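Local coordinates for protein 4'-phospho-dehydrooxetanocin synthase (Bacillus megaterium, PDB 5UL3) that uses cobalamin, a [4Fe-4S] cluster and S-adenosylmethionine to catalyse the oxidative ring contraction of dAMP to an oxetane aldehyde in oxetanocin A biosynthesis, at residues A[135-149]-A[285-298]. Residues are numbered along the deposited sequence; the frame is centred on the assembly and turned at random.
Sequences RLNLSTGTLSSYLRK and EEVPTPSLDILGEI. With EDO (1,2-ethanediol), chain V.
The guanidinium of R148 meets the carboxylate of D293 end-on, the two planes 16° apart: NH1 reaches OD1 at 2.9 Å and NH2 reaches OD2 at 2.8 Å, both nearly straight and on the syn side of the acid. S144 OG lies over the centre of one guanidinium face, 3.3 Å above the plane. A chi1 of 172° turns S144 OG away from its own N, where it also meets S291 OG in a 2.7 Å hydrogen bond that either hydroxyl could donate. R148 NH2 also donates to V155 O. The ring of Y146 takes E286 O at its edge, CD1 to O 3.4 Å, and one water joins Y146 OH to E286 OE1, which also bonds to Y243 OH.

S291 N donates to G141 O at 2.9 Å from the face opposite S145 N, so a helix carbonyl serves both segments. G141 lies against P290, whose CG packs 3.7 Å from L138 CD2; L136 CD2 touches L292 CD2 at 3.8 Å.

R135 and S139, in 135-149, bind cobalamin. The contact ties the first helix of the Rossmann-type cobalamin domain to the linker entering the radical SAM barrel by a buried salt bridge, the S291-G141 bond and apolar packing; the paired R148 and D293 should both stay charged.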
loop_
_atom_site.group_PDB
_atom_site.type_symbol
_atom_site.label_atom_id
_atom_site.label_comp_id
_atom_site.label_asym_id
_atom_site.label_seq_id
_atom_site.Cartn_x
_atom_site.Cartn_y
_atom_site.Cartn_z
ATOM N N ARG A 135 8.844 4.332 -1.871
ATOM C CA ARG A 135 8.296 3.449 -2.895
ATOM C C ARG A 135 7.620 4.335 -3.934
ATOM O O ARG A 135 7.087 5.397 -3.606
ATOM C CB ARG A 135 7.281 2.433 -2.332
ATOM C CG ARG A 135 6.054 3.100 -1.744
ATOM C CD ARG A 135 5.079 2.129 -1.048
ATOM N NE ARG A 135 4.033 1.519 -1.884
ATOM C CZ ARG A 135 3.071 2.180 -2.540
ATOM N NH1 ARG A 135 3.028 3.513 -2.523
ATOM N NH2 ARG A 135 2.149 1.499 -3.241
ATOM N N LEU A 136 7.700 3.913 -5.185
ATOM C CA LEU A 136 7.046 4.635 -6.275
ATOM C C LEU A 136 5.636 5.040 -5.871
ATOM O O LEU A 136 4.821 4.193 -5.478
ATOM C CB LEU A 136 7.015 3.745 -7.515
ATOM C CG LEU A 136 6.311 4.324 -8.754
ATOM C CD1 LEU A 136 6.943 5.628 -9.206
ATOM C CD2 LEU A 136 6.321 3.301 -9.876
ATOM N N ASN A 137 5.345 6.337 -5.916
ATOM C CA ASN A 137 4.065 6.818 -5.405
ATOM C C ASN A 137 2.997 6.724 -6.489
ATOM O O ASN A 137 2.956 7.538 -7.418
ATOM C CB ASN A 137 4.151 8.240 -4.872
ATOM C CG ASN A 137 2.820 8.705 -4.283
ATOM O OD1 ASN A 137 2.156 9.572 -4.848
ATOM N ND2 ASN A 137 2.403 8.089 -3.155
ATOM N N LEU A 138 2.091 5.768 -6.330
ATOM C CA LEU A 138 1.017 5.593 -7.303
ATOM C C LEU A 138 -0.073 6.640 -7.149
ATOM O O LEU A 138 -0.751 6.975 -8.133
ATOM C CB LEU A 138 0.425 4.190 -7.139
ATOM C CG LEU A 138 1.451 3.057 -7.313
ATOM C CD1 LEU A 138 0.775 1.706 -7.130
ATOM C CD2 LEU A 138 2.113 3.124 -8.707
ATOM N N SER A 139 -0.283 7.131 -5.925
ATOM C CA SER A 139 -1.327 8.116 -5.671
ATOM C C SER A 139 -1.223 9.271 -6.654
ATOM O O SER A 139 -2.208 9.657 -7.294
ATOM C CB SER A 139 -1.212 8.627 -4.237
ATOM O OG SER A 139 -1.088 7.546 -3.329
ATOM N N THR A 140 -0.017 9.825 -6.798
ATOM C CA THR A 140 0.207 10.893 -7.758
ATOM C C THR A 140 0.650 10.377 -9.117
ATOM O O THR A 140 0.336 11.009 -10.135
ATOM C CB THR A 140 1.252 11.894 -7.226
ATOM O OG1 THR A 140 2.502 11.224 -6.991
ATOM C CG2 THR A 140 0.759 12.546 -5.941
ATOM N N GLY A 141 1.360 9.243 -9.165
ATOM C CA GLY A 141 1.883 8.748 -10.435
ATOM C C GLY A 141 0.801 8.358 -11.429
ATOM O O GLY A 141 0.954 8.559 -12.637
ATOM N N THR A 142 -0.298 7.759 -10.941
ATOM C CA THR A 142 -1.372 7.405 -11.861
ATOM C C THR A 142 -2.249 8.597 -12.223
ATOM O O THR A 142 -2.832 8.612 -13.312
ATOM C CB THR A 142 -2.257 6.286 -11.278
ATOM O OG1 THR A 142 -2.894 6.763 -10.086
ATOM C CG2 THR A 142 -1.411 5.071 -10.927
ATOM N N LEU A 143 -2.390 9.581 -11.339
ATOM C CA LEU A 143 -3.081 10.803 -11.747
ATOM C C LEU A 143 -2.316 11.494 -12.868
ATOM O O LEU A 143 -2.904 11.928 -13.864
ATOM C CB LEU A 143 -3.252 11.736 -10.560
ATOM C CG LEU A 143 -4.099 11.168 -9.434
ATOM C CD1 LEU A 143 -4.136 12.169 -8.252
ATOM C CD2 LEU A 143 -5.503 10.862 -10.003
ATOM N N SER A 144 -0.993 11.586 -12.717
ATOM C CA SER A 144 -0.151 12.151 -13.773
ATOM C C SER A 144 -0.307 11.392 -15.077
ATOM O O SER A 144 -0.523 11.994 -16.142
ATOM C CB SER A 144 1.319 12.140 -13.316
ATOM O OG SER A 144 2.190 12.511 -14.374
ATOM N N SER A 145 -0.158 10.064 -15.039
ATOM C CA SER A 145 -0.158 9.335 -16.305
ATOM C C SER A 145 -1.528 9.361 -16.980
ATOM O O SER A 145 -1.603 9.404 -18.221
ATOM C CB SER A 145 0.324 7.902 -16.104
ATOM O OG SER A 145 -0.591 7.142 -15.299
ATOM N N TYR A 146 -2.602 9.346 -16.193
ATOM C CA TYR A 146 -3.941 9.512 -16.756
ATOM C C TYR A 146 -4.054 10.839 -17.517
ATOM O O TYR A 146 -4.506 10.874 -18.669
ATOM C CB TYR A 146 -4.988 9.420 -15.633
ATOM C CG TYR A 146 -6.355 9.869 -16.107
ATOM C CD1 TYR A 146 -7.176 9.016 -16.821
ATOM C CD2 TYR A 146 -6.772 11.184 -15.913
ATOM C CE1 TYR A 146 -8.413 9.451 -17.300
ATOM C CE2 TYR A 146 -7.987 11.630 -16.393
ATOM C CZ TYR A 146 -8.804 10.760 -17.074
ATOM O OH TYR A 146 -10.010 11.220 -17.550
ATOM N N LEU A 147 -3.647 11.944 -16.879
ATOM C CA LEU A 147 -3.740 13.256 -17.516
ATOM C C LEU A 147 -2.840 13.359 -18.744
ATOM O O LEU A 147 -3.222 13.982 -19.750
ATOM C CB LEU A 147 -3.376 14.352 -16.512
ATOM C CG LEU A 147 -4.374 14.532 -15.363
ATOM C CD1 LEU A 147 -3.839 15.580 -14.356
ATOM C CD2 LEU A 147 -5.763 14.929 -15.858
ATOM N N ARG A 148 -1.635 12.770 -18.685
ATOM C CA ARG A 148 -0.751 12.815 -19.852
ATOM C C ARG A 148 -1.305 11.994 -21.008
ATOM O O ARG A 148 -1.246 12.429 -22.171
ATOM C CB ARG A 148 0.663 12.338 -19.479
ATOM C CG ARG A 148 1.360 13.300 -18.531
ATOM C CD ARG A 148 2.744 12.794 -18.131
ATOM N NE ARG A 148 3.448 13.768 -17.302
ATOM C CZ ARG A 148 4.512 13.469 -16.557
ATOM N NH1 ARG A 148 4.984 12.226 -16.535
ATOM N NH2 ARG A 148 5.096 14.406 -15.830
ATOM N N LYS A 149 -1.840 10.803 -20.720
ATOM C CA LYS A 149 -2.354 9.972 -21.799
ATOM C C LYS A 149 -3.560 10.621 -22.466
ATOM O O LYS A 149 -3.691 10.577 -23.692
ATOM C CB LYS A 149 -2.718 8.576 -21.294
ATOM C CG LYS A 149 -3.274 7.671 -22.403
ATOM C CD LYS A 149 -3.537 6.236 -21.888
ATOM C CE LYS A 149 -3.949 5.296 -23.049
ATOM N NZ LYS A 149 -3.491 3.878 -22.811
ATOM N N GLU A 285 -8.908 0.333 -18.788
ATOM C CA GLU A 285 -8.207 0.822 -19.964
ATOM C C GLU A 285 -7.876 2.309 -19.966
ATOM O O GLU A 285 -7.262 2.768 -20.931
ATOM C CB GLU A 285 -9.025 0.507 -21.222
ATOM C CG GLU A 285 -10.458 1.010 -21.150
ATOM C CD GLU A 285 -11.392 0.185 -22.019
ATOM O OE1 GLU A 285 -12.501 0.672 -22.355
ATOM O OE2 GLU A 285 -11.006 -0.954 -22.363
ATOM N N GLU A 286 -8.245 3.081 -18.949
ATOM C CA GLU A 286 -7.948 4.503 -19.017
ATOM C C GLU A 286 -6.766 4.921 -18.158
ATOM O O GLU A 286 -6.298 6.046 -18.309
ATOM C CB GLU A 286 -9.172 5.327 -18.630
ATOM C CG GLU A 286 -10.309 5.106 -19.642
ATOM C CD GLU A 286 -11.513 5.986 -19.395
ATOM O OE1 GLU A 286 -11.436 6.888 -18.543
ATOM O OE2 GLU A 286 -12.543 5.763 -20.060
ATOM N N VAL A 287 -6.288 4.069 -17.258
ATOM C CA VAL A 287 -5.206 4.455 -16.360
ATOM C C VAL A 287 -3.957 3.693 -16.801
ATOM O O VAL A 287 -3.886 2.459 -16.646
ATOM C CB VAL A 287 -5.551 4.187 -14.888
ATOM C CG1 VAL A 287 -4.391 4.588 -14.003
ATOM C CG2 VAL A 287 -6.784 5.002 -14.485
ATOM N N PRO A 288 -2.971 4.373 -17.395
ATOM C CA PRO A 288 -1.789 3.670 -17.907
ATOM C C PRO A 288 -0.720 3.529 -16.835
ATOM O O PRO A 288 -0.928 3.895 -15.675
ATOM C CB PRO A 288 -1.310 4.589 -19.042
ATOM C CG PRO A 288 -1.611 5.981 -18.482
ATOM C CD PRO A 288 -2.887 5.828 -17.623
ATOM N N THR A 289 0.433 2.990 -17.233
ATOM C CA THR A 289 1.643 2.933 -16.409
ATOM C C THR A 289 1.796 4.182 -15.547
ATOM O O THR A 289 1.705 5.291 -16.077
ATOM C CB THR A 289 2.868 2.795 -17.323
ATOM O OG1 THR A 289 2.678 1.692 -18.219
ATOM C CG2 THR A 289 4.167 2.611 -16.486
ATOM N N PRO A 290 2.018 4.074 -14.233
ATOM C CA PRO A 290 2.265 5.279 -13.439
ATOM C C PRO A 290 3.439 6.065 -14.002
ATOM O O PRO A 290 4.385 5.494 -14.555
ATOM C CB PRO A 290 2.604 4.730 -12.045
ATOM C CG PRO A 290 3.027 3.331 -12.297
ATOM C CD PRO A 290 2.188 2.854 -13.429
ATOM N N SER A 291 3.375 7.381 -13.839
ATOM C CA SER A 291 4.462 8.229 -14.312
ATOM C C SER A 291 5.729 7.909 -13.525
ATOM O O SER A 291 5.674 7.641 -12.323
ATOM C CB SER A 291 4.091 9.706 -14.155
ATOM O OG SER A 291 2.995 10.022 -15.027
ATOM N N LEU A 292 6.876 7.953 -14.199
ATOM C CA LEU A 292 8.127 7.499 -13.586
ATOM C C LEU A 292 9.118 8.639 -13.340
ATOM O O LEU A 292 10.309 8.378 -13.094
ATOM C CB LEU A 292 8.762 6.400 -14.441
ATOM C CG LEU A 292 7.870 5.165 -14.629
ATOM C CD1 LEU A 292 8.472 4.170 -15.615
ATOM C CD2 LEU A 292 7.594 4.480 -13.289
ATOM N N ASP A 293 8.629 9.887 -13.328
ATOM C CA ASP A 293 9.472 11.070 -13.120
ATOM C C ASP A 293 10.368 10.954 -11.885
ATOM O O ASP A 293 11.509 11.435 -11.887
ATOM C CB ASP A 293 8.606 12.320 -12.952
ATOM C CG ASP A 293 7.688 12.588 -14.152
ATOM O OD1 ASP A 293 7.314 11.639 -14.868
ATOM O OD2 ASP A 293 7.354 13.769 -14.347
ATOM N N ILE A 294 9.845 10.374 -10.801
ATOM C CA ILE A 294 10.555 10.336 -9.520
ATOM C C ILE A 294 11.441 9.108 -9.385
ATOM O O ILE A 294 12.208 9.006 -8.414
ATOM C CB ILE A 294 9.532 10.400 -8.362
ATOM C CG1 ILE A 294 8.507 11.515 -8.600
ATOM C CG2 ILE A 294 10.207 10.673 -7.010
ATOM C CD1 ILE A 294 9.097 12.928 -8.623
ATOM N N LEU A 295 11.401 8.194 -10.352
ATOM C CA LEU A 295 12.019 6.887 -10.167
ATOM C C LEU A 295 13.529 7.002 -9.940
ATOM O O LEU A 295 14.081 6.323 -9.060
ATOM C CB LEU A 295 11.715 5.995 -11.372
ATOM C CG LEU A 295 12.194 4.553 -11.179
ATOM C CD1 LEU A 295 11.531 3.946 -9.944
ATOM C CD2 LEU A 295 11.935 3.700 -12.416
ATOM N N GLY A 296 14.207 7.859 -10.713
ATOM C CA GLY A 296 15.646 8.046 -10.521
ATOM C C GLY A 296 16.011 8.423 -9.097
ATOM O O GLY A 296 16.945 7.863 -8.516
ATOM N N GLU A 297 15.261 9.347 -8.499
ATOM C CA GLU A 297 15.529 9.714 -7.116
ATOM C C GLU A 297 15.140 8.595 -6.159
ATOM O O GLU A 297 15.809 8.385 -5.142
ATOM C CB GLU A 297 14.799 11.009 -6.763
ATOM C CG GLU A 297 15.416 12.232 -7.437
ATOM C CD GLU A 297 16.876 12.437 -7.027
ATOM O OE1 GLU A 297 17.133 12.600 -5.813
ATOM O OE2 GLU A 297 17.764 12.410 -7.911
ATOM N N ILE A 298 14.051 7.873 -6.455
ATOM C CA ILE A 298 13.682 6.722 -5.634
ATOM C C ILE A 298 14.811 5.699 -5.605
ATOM O O ILE A 298 15.093 5.099 -4.557
ATOM C CB ILE A 298 12.371 6.098 -6.148
ATOM C CG1 ILE A 298 11.213 7.035 -5.842
ATOM C CG2 ILE A 298 12.131 4.714 -5.535
ATOM C CD1 ILE A 298 9.951 6.645 -6.588
HETATM C C1 EDO V . 6.722 -1.658 -0.431
HETATM O O1 EDO V . 7.845 -1.073 0.248
HETATM C C2 EDO V . 5.416 -1.175 0.196
HETATM O O2 EDO V . 4.367 -1.241 -0.774
HETATM O O HOH W 1 -5.823 8.363 -19.774
HETATM O O HOH W 2 -10.986 9.347 -19.538
HETATM O O HOH W 3 -4.271 2.895 -20.366
#